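Local coordinates for putative aminooxidase (Propionibacterium acnes, PDB 2BAB), which probably isomerises a polyunsaturated fatty acid at a bound flavin to a conjugated product, (10E,12Z)-octadeca-10,12-dienoic acid, at residues A[54-59]-A[361-366]; A[111-116]-A[154-159]; A[312-317]-A[324-329]. All coordinates share one frame; numbering follows the deposited sequence.

Contact 1 (A[54-59]-A[361-366]). With FAD (flavin-adenine dinucleotide), chain E; BU1 (1,4-butanediol), chain G.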
loop_
_atom_site.group_PDB
_atom_site.type_symbol
_atom_site.label_atom_id
_atom_site.label_comp_id
_atom_site.label_asym_id
_atom_site.label_seq_id
_atom_site.Cartn_x
_atom_site.Cartn_y
_atom_site.Cartn_z
ATOM N N ARG A 54 -13.466 -19.237 7.931
ATOM C CA ARG A 54 -12.365 -18.798 7.043
ATOM C C ARG A 54 -12.178 -17.298 7.132
ATOM O O ARG A 54 -13.132 -16.555 7.370
ATOM C CB ARG A 54 -12.608 -19.167 5.574
ATOM C CG ARG A 54 -13.199 -20.527 5.341
ATOM C CD ARG A 54 -13.195 -20.879 3.857
ATOM N NE ARG A 54 -14.146 -21.952 3.601
ATOM C CZ ARG A 54 -14.351 -22.507 2.418
ATOM N NH1 ARG A 54 -13.629 -22.125 1.378
ATOM N NH2 ARG A 54 -15.258 -23.460 2.293
ATOM N N ARG A 55 -10.936 -16.857 6.915
ATOM C CA ARG A 55 -10.613 -15.450 6.954
ATOM C C ARG A 55 -10.709 -14.867 5.551
ATOM O O ARG A 55 -10.258 -15.480 4.569
ATOM C CB ARG A 55 -9.241 -15.237 7.619
ATOM C CG ARG A 55 -9.264 -15.661 9.093
ATOM C CD ARG A 55 -7.925 -15.653 9.784
ATOM N NE ARG A 55 -7.504 -14.317 10.165
ATOM C CZ ARG A 55 -6.409 -14.053 10.868
ATOM N NH1 ARG A 55 -5.601 -15.027 11.268
ATOM N NH2 ARG A 55 -6.118 -12.805 11.172
ATOM N N TYR A 56 -11.359 -13.719 5.458
ATOM C CA TYR A 56 -11.406 -12.924 4.239
ATOM C C TYR A 56 -10.520 -11.703 4.423
ATOM O O TYR A 56 -10.044 -11.441 5.527
ATOM C CB TYR A 56 -12.836 -12.522 3.878
ATOM C CG TYR A 56 -13.599 -11.673 4.880
ATOM C CD1 TYR A 56 -13.747 -10.304 4.686
ATOM C CD2 TYR A 56 -14.200 -12.245 6.005
ATOM C CE1 TYR A 56 -14.467 -9.528 5.579
ATOM C CE2 TYR A 56 -14.912 -11.469 6.912
ATOM C CZ TYR A 56 -15.054 -10.115 6.683
ATOM O OH TYR A 56 -15.773 -9.325 7.558
ATOM N N GLU A 57 -10.281 -10.989 3.329
ATOM C CA GLU A 57 -9.382 -9.849 3.303
ATOM C C GLU A 57 -10.146 -8.517 3.142
ATOM O O GLU A 57 -10.828 -8.288 2.134
ATOM C CB GLU A 57 -8.351 -10.001 2.174
ATOM C CG GLU A 57 -7.520 -11.279 2.210
ATOM C CD GLU A 57 -6.444 -11.274 3.278
ATOM O OE1 GLU A 57 -6.623 -10.587 4.320
ATOM O OE2 GLU A 57 -5.415 -11.957 3.077
ATOM N N MET A 58 -10.039 -7.666 4.158
ATOM C CA MET A 58 -10.569 -6.304 4.112
ATOM C C MET A 58 -9.512 -5.312 3.606
ATOM O O MET A 58 -9.832 -4.192 3.227
ATOM C CB MET A 58 -11.078 -5.871 5.495
ATOM C CG MET A 58 -12.461 -6.411 5.829
ATOM S SD MET A 58 -13.762 -5.937 4.680
ATOM C CE MET A 58 -13.642 -4.129 4.745
ATOM N N GLY A 59 -8.260 -5.746 3.587
ATOM C CA GLY A 59 -7.145 -4.941 3.106
ATOM C C GLY A 59 -6.284 -5.776 2.178
ATOM O O GLY A 59 -6.793 -6.374 1.234
ATOM N N LYS A 361 -26.124 -8.984 0.442
ATOM C CA LYS A 361 -25.815 -8.382 1.733
ATOM C C LYS A 361 -24.396 -7.804 1.695
ATOM O O LYS A 361 -23.475 -8.443 1.180
ATOM C CB LYS A 361 -25.899 -9.453 2.829
ATOM C CG LYS A 361 -25.882 -8.980 4.304
ATOM C CD LYS A 361 -27.244 -8.539 4.833
ATOM C CE LYS A 361 -28.317 -9.659 4.926
ATOM N NZ LYS A 361 -28.233 -10.558 6.125
ATOM N N ILE A 362 -24.229 -6.616 2.267
ATOM C CA ILE A 362 -22.914 -6.067 2.587
ATOM C C ILE A 362 -22.694 -6.233 4.095
ATOM O O ILE A 362 -23.440 -5.659 4.904
ATOM C CB ILE A 362 -22.802 -4.580 2.184
ATOM C CG1 ILE A 362 -23.018 -4.430 0.664
ATOM C CG2 ILE A 362 -21.452 -4.017 2.610
ATOM C CD1 ILE A 362 -23.240 -2.967 0.173
ATOM N N ILE A 363 -21.703 -7.041 4.487
ATOM C CA ILE A 363 -21.495 -7.288 5.906
ATOM C C ILE A 363 -20.447 -6.354 6.517
ATOM O O ILE A 363 -20.418 -6.163 7.733
ATOM C CB ILE A 363 -21.174 -8.791 6.247
ATOM C CG1 ILE A 363 -19.707 -9.126 6.028
ATOM C CG2 ILE A 363 -22.107 -9.770 5.479
ATOM C CD1 ILE A 363 -19.246 -10.351 6.800
ATOM N N GLU A 364 -19.579 -5.790 5.682
ATOM C CA GLU A 364 -18.508 -4.911 6.165
ATOM C C GLU A 364 -18.160 -3.925 5.039
ATOM O O GLU A 364 -18.236 -4.252 3.841
ATOM C CB GLU A 364 -17.268 -5.730 6.608
ATOM C CG GLU A 364 -16.288 -4.951 7.510
ATOM C CD GLU A 364 -15.173 -5.767 8.090
ATOM O OE1 GLU A 364 -15.188 -7.024 7.967
ATOM O OE2 GLU A 364 -14.259 -5.146 8.689
ATOM N N GLU A 365 -17.806 -2.709 5.437
ATOM C CA GLU A 365 -17.408 -1.668 4.497
ATOM C C GLU A 365 -16.388 -0.751 5.152
ATOM O O GLU A 365 -16.533 -0.364 6.321
ATOM C CB GLU A 365 -18.612 -0.865 4.028
ATOM C CG GLU A 365 -18.307 0.078 2.872
ATOM C CD GLU A 365 -19.479 0.943 2.553
ATOM O OE1 GLU A 365 -19.636 1.947 3.259
ATOM O OE2 GLU A 365 -20.266 0.629 1.634
ATOM N N GLN A 366 -15.360 -0.406 4.384
ATOM C CA GLN A 366 -14.237 0.368 4.883
ATOM C C GLN A 366 -13.703 1.263 3.757
ATOM O O GLN A 366 -13.360 0.760 2.676
ATOM C CB GLN A 366 -13.156 -0.605 5.338
ATOM C CG GLN A 366 -11.895 0.016 5.882
ATOM C CD GLN A 366 -12.024 0.473 7.298
ATOM O OE1 GLN A 366 -12.343 -0.321 8.183
ATOM N NE2 GLN A 366 -11.775 1.762 7.537
HETATM P PA FAD E . -0.579 0.573 7.979
HETATM O O1A FAD E . -0.836 -0.822 7.473
HETATM O O2A FAD E . -1.679 1.569 7.694
HETATM O O5B FAD E . -0.391 0.533 9.591
HETATM C C5B FAD E . -0.448 1.718 10.341
HETATM C C4B FAD E . -0.588 1.343 11.804
HETATM O O4B FAD E . -0.416 2.477 12.641
HETATM C C3B FAD E . -1.963 0.769 12.069
HETATM O O3B FAD E . -1.853 -0.355 12.919
HETATM C C2B FAD E . -2.687 1.925 12.722
HETATM O O2B FAD E . -3.732 1.477 13.547
HETATM C C1B FAD E . -1.544 2.603 13.487
HETATM N N9A FAD E . -1.768 4.014 13.820
HETATM C C8A FAD E . -2.323 4.998 13.029
HETATM N N7A FAD E . -2.321 6.163 13.741
HETATM C C5A FAD E . -1.776 5.929 14.965
HETATM C C6A FAD E . -1.533 6.751 16.074
HETATM N N6A FAD E . -2.022 7.994 16.129
HETATM N N1A FAD E . -0.948 6.199 17.196
HETATM C C2A FAD E . -0.592 4.851 17.226
HETATM N N3A FAD E . -0.836 4.038 16.132
HETATM C C4A FAD E . -1.425 4.574 15.023
HETATM N N1 FAD E . -0.210 -4.396 -0.061
HETATM C C2 FAD E . 0.386 -5.462 -0.676
HETATM O O2 FAD E . 1.603 -5.613 -0.585
HETATM N N3 FAD E . -0.390 -6.381 -1.366
HETATM C C4 FAD E . -1.760 -6.224 -1.491
HETATM O O4 FAD E . -2.416 -7.075 -2.147
HETATM C C4X FAD E . -2.370 -5.126 -0.901
HETATM N N5 FAD E . -3.722 -4.883 -1.062
HETATM C C5X FAD E . -4.341 -3.920 -0.311
HETATM C C6 FAD E . -5.730 -3.807 -0.355
HETATM C C7 FAD E . -6.396 -2.907 0.461
HETATM C C7M FAD E . -7.892 -2.795 0.419
HETATM C C8 FAD E . -5.657 -2.118 1.324
HETATM C C8M FAD E . -6.346 -1.121 2.223
HETATM C C9 FAD E . -4.264 -2.235 1.366
HETATM C C9A FAD E . -3.583 -3.126 0.554
HETATM N N10 FAD E . -2.188 -3.200 0.504
HETATM C C10 FAD E . -1.584 -4.226 -0.173
HETATM C "C1'" FAD E . -1.288 -2.175 1.119
HETATM C "C2'" FAD E . -0.677 -2.668 2.436
HETATM O "O2'" FAD E . -1.685 -3.257 3.250
HETATM C "C3'" FAD E . -0.035 -1.466 3.148
HETATM O "O3'" FAD E . 0.862 -0.812 2.273
HETATM C "C4'" FAD E . 0.713 -1.834 4.434
HETATM O "O4'" FAD E . -0.177 -2.431 5.366
HETATM C "C5'" FAD E . 1.340 -0.552 4.989
HETATM O "O5'" FAD E . 1.911 -0.810 6.247
HETATM P P FAD E . 2.202 0.401 7.265
HETATM O O1P FAD E . 2.648 -0.201 8.584
HETATM O O2P FAD E . 3.184 1.404 6.688
HETATM O O3P FAD E . 0.812 1.173 7.407
HETATM C C1 BU1 G . -8.540 -19.513 8.077
HETATM C C2 BU1 G . -8.876 -20.963 7.713
HETATM C C3 BU1 G . -7.960 -21.483 6.621
HETATM C C4 BU1 G . -8.664 -22.457 5.671
HETATM O O5 BU1 G . -8.829 -18.651 6.961
HETATM O O6 BU1 G . -7.706 -22.955 4.712
#

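Contact 2 (A[111-116]-A[154-159]). With BU1 (1,4-butanediol), chain I.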
loop_
_atom_site.group_PDB
_atom_site.type_symbol
_atom_site.label_atom_id
_atom_site.label_comp_id
_atom_site.label_asym_id
_atom_site.label_seq_id
_atom_site.Cartn_x
_atom_site.Cartn_y
_atom_site.Cartn_z
ATOM N N MET A 111 2.015 -4.795 -25.914
ATOM C CA MET A 111 3.199 -5.607 -25.599
ATOM C C MET A 111 4.500 -5.093 -26.250
ATOM O O MET A 111 5.585 -5.251 -25.678
ATOM C CB MET A 111 2.934 -7.072 -25.921
ATOM C CG MET A 111 1.792 -7.707 -25.077
ATOM S SD MET A 111 1.796 -7.239 -23.308
ATOM C CE MET A 111 3.274 -8.093 -22.729
ATOM N N ALA A 112 4.386 -4.456 -27.418
ATOM C CA ALA A 112 5.523 -3.757 -28.023
ATOM C C ALA A 112 5.959 -2.571 -27.171
ATOM O O ALA A 112 7.160 -2.353 -26.974
ATOM C CB ALA A 112 5.193 -3.298 -29.465
ATOM N N ALA A 113 5.001 -1.796 -26.656
ATOM C CA ALA A 113 5.340 -0.695 -25.761
ATOM C C ALA A 113 5.980 -1.221 -24.481
ATOM O O ALA A 113 6.867 -0.586 -23.923
ATOM C CB ALA A 113 4.118 0.153 -25.433
ATOM N N VAL A 114 5.488 -2.360 -23.994
ATOM C CA VAL A 114 6.041 -2.997 -22.787
ATOM C C VAL A 114 7.510 -3.370 -23.006
ATOM O O VAL A 114 8.343 -3.165 -22.136
ATOM C CB VAL A 114 5.228 -4.265 -22.382
ATOM C CG1 VAL A 114 5.935 -5.061 -21.246
ATOM C CG2 VAL A 114 3.778 -3.878 -21.975
ATOM N N GLN A 115 7.796 -3.962 -24.158
ATOM C CA GLN A 115 9.165 -4.311 -24.577
ATOM C C GLN A 115 10.044 -3.088 -24.557
ATOM O O GLN A 115 11.152 -3.112 -24.012
ATOM C CB GLN A 115 9.137 -4.891 -26.000
ATOM C CG GLN A 115 10.478 -4.991 -26.733
ATOM C CD GLN A 115 11.479 -5.844 -26.015
ATOM O OE1 GLN A 115 11.132 -6.883 -25.447
ATOM N NE2 GLN A 115 12.753 -5.426 -26.051
ATOM N N LYS A 116 9.526 -2.015 -25.149
ATOM C CA LYS A 116 10.256 -0.769 -25.294
ATOM C C LYS A 116 10.536 -0.140 -23.936
ATOM O O LYS A 116 11.665 0.292 -23.674
ATOM C CB LYS A 116 9.461 0.197 -26.187
ATOM C CG LYS A 116 10.165 1.505 -26.440
ATOM C CD LYS A 116 9.493 2.280 -27.579
ATOM C CE LYS A 116 10.205 3.612 -27.812
ATOM N NZ LYS A 116 9.317 4.608 -28.489
ATOM N N CYS A 154 5.607 5.240 -25.182
ATOM C CA CYS A 154 5.231 3.928 -24.627
ATOM C C CYS A 154 3.811 3.923 -24.045
ATOM O O CYS A 154 3.495 3.115 -23.147
ATOM C CB CYS A 154 6.215 3.548 -23.527
ATOM S SG CYS A 154 7.831 3.069 -24.152
ATOM N N GLU A 155 2.970 4.821 -24.552
ATOM C CA GLU A 155 1.622 5.016 -24.013
ATOM C C GLU A 155 0.839 3.725 -23.860
ATOM O O GLU A 155 0.164 3.532 -22.852
ATOM C CB GLU A 155 0.806 5.963 -24.882
ATOM C CG GLU A 155 1.307 7.398 -24.865
ATOM C CD GLU A 155 2.222 7.718 -26.028
ATOM O OE1 GLU A 155 3.005 6.838 -26.439
ATOM O OE2 GLU A 155 2.159 8.862 -26.508
ATOM N N ALA A 156 0.928 2.851 -24.864
ATOM C CA ALA A 156 0.112 1.645 -24.889
ATOM C C ALA A 156 0.440 0.692 -23.730
ATOM O O ALA A 156 -0.402 -0.108 -23.350
ATOM C CB ALA A 156 0.228 0.930 -26.258
ATOM N N ALA A 157 1.643 0.804 -23.155
ATOM C CA ALA A 157 2.043 -0.017 -22.005
ATOM C C ALA A 157 1.129 0.206 -20.787
ATOM O O ALA A 157 1.057 -0.643 -19.893
ATOM C CB ALA A 157 3.516 0.235 -21.625
ATOM N N ARG A 158 0.446 1.349 -20.753
ATOM C CA ARG A 158 -0.486 1.655 -19.683
ATOM C C ARG A 158 -1.596 0.595 -19.565
ATOM O O ARG A 158 -2.112 0.394 -18.472
ATOM C CB ARG A 158 -1.092 3.060 -19.859
ATOM C CG ARG A 158 -2.313 3.114 -20.764
ATOM C CD ARG A 158 -2.735 4.521 -21.106
ATOM N NE ARG A 158 -3.038 5.351 -19.934
ATOM C CZ ARG A 158 -4.174 5.338 -19.250
ATOM N NH1 ARG A 158 -5.143 4.509 -19.573
ATOM N NH2 ARG A 158 -4.342 6.169 -18.230
ATOM N N ASP A 159 -1.963 -0.076 -20.671
ATOM C CA ASP A 159 -3.008 -1.107 -20.616
ATOM C C ASP A 159 -2.613 -2.245 -19.688
ATOM O O ASP A 159 -3.469 -2.826 -19.032
ATOM C CB ASP A 159 -3.333 -1.706 -21.998
ATOM C CG ASP A 159 -4.086 -0.750 -22.890
ATOM O OD1 ASP A 159 -4.030 0.482 -22.630
ATOM O OD2 ASP A 159 -4.721 -1.239 -23.851
HETATM C C1 BU1 I . -3.839 -6.385 -20.233
HETATM C C2 BU1 I . -3.734 -5.834 -21.632
HETATM C C3 BU1 I . -2.489 -6.308 -22.358
HETATM C C4 BU1 I . -2.886 -6.974 -23.663
HETATM O O5 BU1 I . -5.212 -6.324 -19.855
HETATM O O6 BU1 I . -1.835 -7.810 -24.112
#

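Contact 3 (A[312-317]-A[324-329]). With ODD ((10E,12Z)-octadeca-10,12-dienoic acid), chain F.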
loop_
_atom_site.group_PDB
_atom_site.type_symbol
_atom_site.label_atom_id
_atom_site.label_comp_id
_atom_site.label_asym_id
_atom_site.label_seq_id
_atom_site.Cartn_x
_atom_site.Cartn_y
_atom_site.Cartn_z
ATOM N N VAL A 312 -12.708 -3.811 -9.645
ATOM C CA VAL A 312 -12.244 -5.175 -9.480
ATOM C C VAL A 312 -13.045 -5.768 -8.309
ATOM O O VAL A 312 -13.511 -5.030 -7.435
ATOM C CB VAL A 312 -10.699 -5.229 -9.236
ATOM C CG1 VAL A 312 -10.332 -4.514 -7.935
ATOM C CG2 VAL A 312 -10.181 -6.677 -9.245
ATOM N N TYR A 313 -13.262 -7.081 -8.339
ATOM C CA TYR A 313 -13.816 -7.797 -7.178
ATOM C C TYR A 313 -13.087 -9.124 -7.022
ATOM O O TYR A 313 -12.595 -9.684 -8.008
ATOM C CB TYR A 313 -15.345 -7.966 -7.276
ATOM C CG TYR A 313 -15.821 -8.665 -8.536
ATOM C CD1 TYR A 313 -15.847 -10.053 -8.613
ATOM C CD2 TYR A 313 -16.259 -7.928 -9.653
ATOM C CE1 TYR A 313 -16.275 -10.696 -9.764
ATOM C CE2 TYR A 313 -16.685 -8.561 -10.818
ATOM C CZ TYR A 313 -16.695 -9.934 -10.867
ATOM O OH TYR A 313 -17.107 -10.571 -12.002
ATOM N N TYR A 314 -13.040 -9.617 -5.786
ATOM C CA TYR A 314 -12.129 -10.694 -5.385
ATOM C C TYR A 314 -12.892 -11.963 -5.049
ATOM O O TYR A 314 -13.576 -12.048 -4.036
ATOM C CB TYR A 314 -11.281 -10.217 -4.198
ATOM C CG TYR A 314 -10.313 -11.216 -3.562
ATOM C CD1 TYR A 314 -9.803 -12.312 -4.276
ATOM C CD2 TYR A 314 -9.887 -11.044 -2.246
ATOM C CE1 TYR A 314 -8.916 -13.215 -3.682
ATOM C CE2 TYR A 314 -8.989 -11.950 -1.639
ATOM C CZ TYR A 314 -8.527 -13.039 -2.359
ATOM O OH TYR A 314 -7.655 -13.940 -1.801
ATOM N N HIS A 315 -12.711 -12.957 -5.916
ATOM C CA HIS A 315 -13.214 -14.326 -5.733
ATOM C C HIS A 315 -12.171 -15.138 -4.953
ATOM O O HIS A 315 -11.201 -15.643 -5.529
ATOM C CB HIS A 315 -13.449 -14.888 -7.135
ATOM C CG HIS A 315 -14.016 -16.268 -7.188
ATOM N ND1 HIS A 315 -13.291 -17.337 -7.670
ATOM C CD2 HIS A 315 -15.252 -16.745 -6.905
ATOM C CE1 HIS A 315 -14.053 -18.412 -7.678
ATOM N NE2 HIS A 315 -15.247 -18.085 -7.215
ATOM N N ARG A 316 -12.355 -15.222 -3.640
ATOM C CA ARG A 316 -11.349 -15.810 -2.748
ATOM C C ARG A 316 -11.577 -17.303 -2.514
ATOM O O ARG A 316 -10.652 -18.081 -2.614
ATOM C CB ARG A 316 -11.349 -15.091 -1.384
ATOM C CG ARG A 316 -10.339 -15.640 -0.353
ATOM C CD ARG A 316 -10.174 -14.604 0.744
ATOM N NE ARG A 316 -9.405 -15.038 1.897
ATOM C CZ ARG A 316 -8.072 -15.125 1.969
ATOM N NH1 ARG A 316 -7.296 -14.856 0.933
ATOM N NH2 ARG A 316 -7.508 -15.495 3.104
ATOM N N TRP A 317 -12.800 -17.678 -2.147
ATOM C CA TRP A 317 -13.127 -19.064 -1.799
ATOM C C TRP A 317 -14.040 -19.674 -2.860
ATOM O O TRP A 317 -15.286 -19.553 -2.797
ATOM C CB TRP A 317 -13.786 -19.121 -0.407
ATOM C CG TRP A 317 -12.936 -18.563 0.695
ATOM C CD1 TRP A 317 -13.227 -17.488 1.484
ATOM C CD2 TRP A 317 -11.680 -19.084 1.178
ATOM N NE1 TRP A 317 -12.228 -17.296 2.413
ATOM C CE2 TRP A 317 -11.272 -18.262 2.253
ATOM C CE3 TRP A 317 -10.869 -20.166 0.809
ATOM C CZ2 TRP A 317 -10.072 -18.474 2.955
ATOM C CZ3 TRP A 317 -9.689 -20.383 1.504
ATOM C CH2 TRP A 317 -9.289 -19.533 2.560
ATOM N N ILE A 324 -17.470 -14.693 1.249
ATOM C CA ILE A 324 -17.377 -13.259 1.021
ATOM C C ILE A 324 -16.709 -12.936 -0.316
ATOM O O ILE A 324 -15.646 -13.479 -0.633
ATOM C CB ILE A 324 -16.544 -12.558 2.163
ATOM C CG1 ILE A 324 -17.251 -12.684 3.519
ATOM C CG2 ILE A 324 -16.242 -11.063 1.817
ATOM C CD1 ILE A 324 -18.631 -12.036 3.584
ATOM N N ILE A 325 -17.332 -12.035 -1.072
ATOM C CA ILE A 325 -16.720 -11.402 -2.239
ATOM C C ILE A 325 -16.510 -9.922 -1.908
ATOM O O ILE A 325 -17.468 -9.189 -1.609
ATOM C CB ILE A 325 -17.580 -11.499 -3.508
ATOM C CG1 ILE A 325 -17.841 -12.967 -3.906
ATOM C CG2 ILE A 325 -16.923 -10.693 -4.657
ATOM C CD1 ILE A 325 -16.675 -13.697 -4.613
ATOM N N THR A 326 -15.263 -9.486 -1.921
ATOM C CA THR A 326 -14.958 -8.083 -1.709
ATOM C C THR A 326 -14.906 -7.315 -3.037
ATOM O O THR A 326 -14.441 -7.842 -4.057
ATOM C CB THR A 326 -13.632 -7.875 -0.960
ATOM O OG1 THR A 326 -12.638 -8.791 -1.445
ATOM C CG2 THR A 326 -13.845 -8.041 0.545
ATOM N N THR A 327 -15.407 -6.081 -3.004
ATOM C CA THR A 327 -15.386 -5.177 -4.145
ATOM C C THR A 327 -14.498 -4.009 -3.838
ATOM O O THR A 327 -14.301 -3.675 -2.652
ATOM C CB THR A 327 -16.799 -4.662 -4.497
ATOM O OG1 THR A 327 -17.356 -3.864 -3.426
ATOM C CG2 THR A 327 -17.699 -5.821 -4.770
ATOM N N TYR A 328 -13.992 -3.367 -4.899
ATOM C CA TYR A 328 -13.009 -2.276 -4.767
ATOM C C TYR A 328 -13.344 -1.087 -5.675
ATOM O O TYR A 328 -13.585 -1.256 -6.882
ATOM C CB TYR A 328 -11.586 -2.784 -5.091
ATOM C CG TYR A 328 -11.218 -3.947 -4.229
ATOM C CD1 TYR A 328 -10.492 -3.775 -3.066
ATOM C CD2 TYR A 328 -11.670 -5.232 -4.533
ATOM C CE1 TYR A 328 -10.190 -4.862 -2.251
ATOM C CE2 TYR A 328 -11.390 -6.306 -3.707
ATOM C CZ TYR A 328 -10.639 -6.124 -2.582
ATOM O OH TYR A 328 -10.378 -7.208 -1.763
ATOM N N LEU A 329 -13.337 0.107 -5.091
ATOM C CA LEU A 329 -13.597 1.336 -5.846
ATOM C C LEU A 329 -12.850 2.498 -5.199
ATOM O O LEU A 329 -12.465 2.418 -4.039
ATOM C CB LEU A 329 -15.105 1.618 -5.951
ATOM C CG LEU A 329 -15.896 1.855 -4.655
ATOM C CD1 LEU A 329 -15.816 3.316 -4.216
ATOM C CD2 LEU A 329 -17.383 1.415 -4.829
HETATM O O2 ODD F . -6.018 -12.892 -10.573
HETATM C C1 ODD F . -6.223 -11.801 -9.991
HETATM O O1 ODD F . -5.573 -10.790 -10.313
HETATM C C2 ODD F . -7.262 -11.706 -8.888
HETATM C C3 ODD F . -7.166 -10.378 -8.127
HETATM C C4 ODD F . -8.223 -10.222 -7.027
HETATM C C5 ODD F . -8.610 -8.759 -6.744
HETATM C C6 ODD F . -7.647 -8.123 -5.764
HETATM C C7 ODD F . -7.796 -6.640 -5.435
HETATM C C8 ODD F . -6.401 -6.125 -5.014
HETATM C C9 ODD F . -6.425 -4.806 -4.265
HETATM C C10 ODD F . -5.074 -4.150 -3.974
HETATM C C11 ODD F . -3.853 -4.654 -4.223
HETATM C C12 ODD F . -2.675 -3.845 -3.850
HETATM C C13 ODD F . -1.386 -4.206 -4.019
HETATM C C14 ODD F . -0.964 -5.518 -4.648
HETATM C C15 ODD F . 0.547 -5.668 -4.590
HETATM C C16 ODD F . 1.109 -6.992 -5.133
HETATM C C17 ODD F . 0.598 -7.399 -6.517
HETATM C C18 ODD F . 1.589 -7.179 -7.641
HETATM O O HOH W 1 -13.199 -12.026 -1.210
HETATM O O HOH W 2 -14.847 -15.725 -1.909
#

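Contact 1 (A[54-59]-A[361-366])
Glu364 reaches from 361-366, on strand 359-373, to two side chains of 54-59, Tyr56 and Met58. Its CB lies 4.0 Å from both Met58 SD and Tyr56 OH. CG is turned anti to the backbone N (chi1 -162°) and the rest of the chain is extended, which carries the carboxylate straight out from the strand. Along the way CG passes Met58 CE at 3.9 Å, and CD comes to 3.6 Å from Met58 CG. At the tip both oxygens lie against Met58 CG, and OE1 also accepts a hydrogen bond from Tyr56 OH. The 2.4 Å modelled between Tyr56 OH and Glu364 OE1 is very short, and its exact value is doubtful. OE1 meets the tyrosine at the ring edge, close to the ring plane, but the carboxylate stands almost upright to the ring, with the planes 89° apart. Beyond the sulfur, Met58 CE touches Gln366 CB at 3.6 Å, and Ile363 CD1 packs near the tyrosine hydroxyl. Segment 54-59 runs on to the flavin, where Gly59 O lies against C6 of FAD. Strand 359-373 is an outermost strand of the mixed sheet and pairs with 277-288, whose Ala285 touches both Tyr56 and Met58. The neighbouring strand 50-51 brings Tyr51 against Tyr56 and Ile363, and Glu365, whose CB points away from 54-59, forms a salt bridge with Arg345 of helix 341-354.

Contact 2 (A[111-116]-A[154-159])
Ala113 and Cys154 bring the two backbones together, with their CA atoms 4.8 Å apart. On one side is a regular helical turn, in which Gln115 N and Lys116 N bond to the carbonyls of Met111 and Ala112. On the other, 154-159 winds more tightly: Ala157 N, Arg158 N and Asp159 N each bond to the carbonyl three residues earlier. So close an approach is possible because small side chains meet. The methyl of Ala113 presses on the turn itself, CB lying 3.4 Å from Ala157 N, and it also touches the methyls of Ala156 and Ala157. Ala157 CB packs in return 4.1 Å from Val114 CG2. Cys154 SG takes the place beside the Lys116 chain, 3.6 Å from CG, and lies 3.8 Å from Ala113 O. Lys116 is stretched out along its whole length, from chi1 (-178°) onward, which takes its methylenes past the sulfur, and NZ bonds to Asn152 O. The contact thus lays helix 106-122 against the residues leading into helix 158-162. A salt bridge between Asp159 and Arg106 joins the same two elements, helix 145-151 covers Cys154 through Leu149, and Val114 also reaches Phe187 and Met191 of helix 187-195.

Contact 3 (A[312-317]-A[324-329])
Tyr328 and Tyr314, from adjacent strands, lie side by side and point the same way, Tyr314 CB resting 3.9 Å from Tyr328 CE2. One face of the Tyr328 ring carries C7 of the bound octadecadienoic acid, set toward the rim; in its plane, at the edge, sits Val312 O, 3.4 Å from Tyr328 CD2. Tyr314 CG is turned away from its own amide N (chi1 176°), which sets the ring with its edge beside Thr326 OG1 and one face against Arg316 CB, while C4 of the fatty acid approaches obliquely, 3.8 Å from Tyr314 CD1. The Tyr314 hydroxyl OH accepts a 2.9 Å hydrogen bond from Arg316 NH1 and lies in the guanidinium plane. Arg316 CG in turn covers one face of Trp317, and the edge of His315 meets Ile325 CD1.

Behind the rings, Tyr314 N gives a bond of 2.8 Å to Thr326 O, whereas the 3.1 Å bond from Tyr328 N to Val312 O is more bent (135°). Between these bonds Tyr313 and Thr327 form a non-hydrogen-bonded pair, placing both side chains on the other face of the sheet, toward helix 341-354. Val312 adds its CG1 to the tyrosine side, 3.6 Å from Tyr328 CB, and turns CG2 to the ligand. Where the strands part, one water donates to Tyr314 O and Ile324 O, and a second links Trp317 N with Ile324 O, so that water bridges the two backbones here.

The arrangement is an antiparallel beta hairpin in the mixed sheet of the amine-oxidase-like fold, with one face lining the fatty-acid site. The nearest atoms of the Tyr328 side chain and the flavin cofactor are about 4 Å apart, and Arg88 and Tyr297 hold the ligand's polar end.

Contacts 1 and 3 are neighbours, their centres 9 Å apart, and both reach the mixed sheet: strand 277-288 lies between 325-330 and the outermost strand 359-373. They touch directly, Arg55 O probably accepting a hydrogen bond from Arg316 NE, and Arg54 packing on Trp317. Contact 2 stands apart among helices, with its centre 35 Å from that of contact 1 and 28 Å from that of contact 3. Along the chain contact 1 closes the longest loop, which encloses first contact 2 and then contact 3. Contact 1 therefore ties an early segment, ending beside the flavin ring, to the sheet whose hairpin borders the fatty acid, while contact 2 belongs to the helical part.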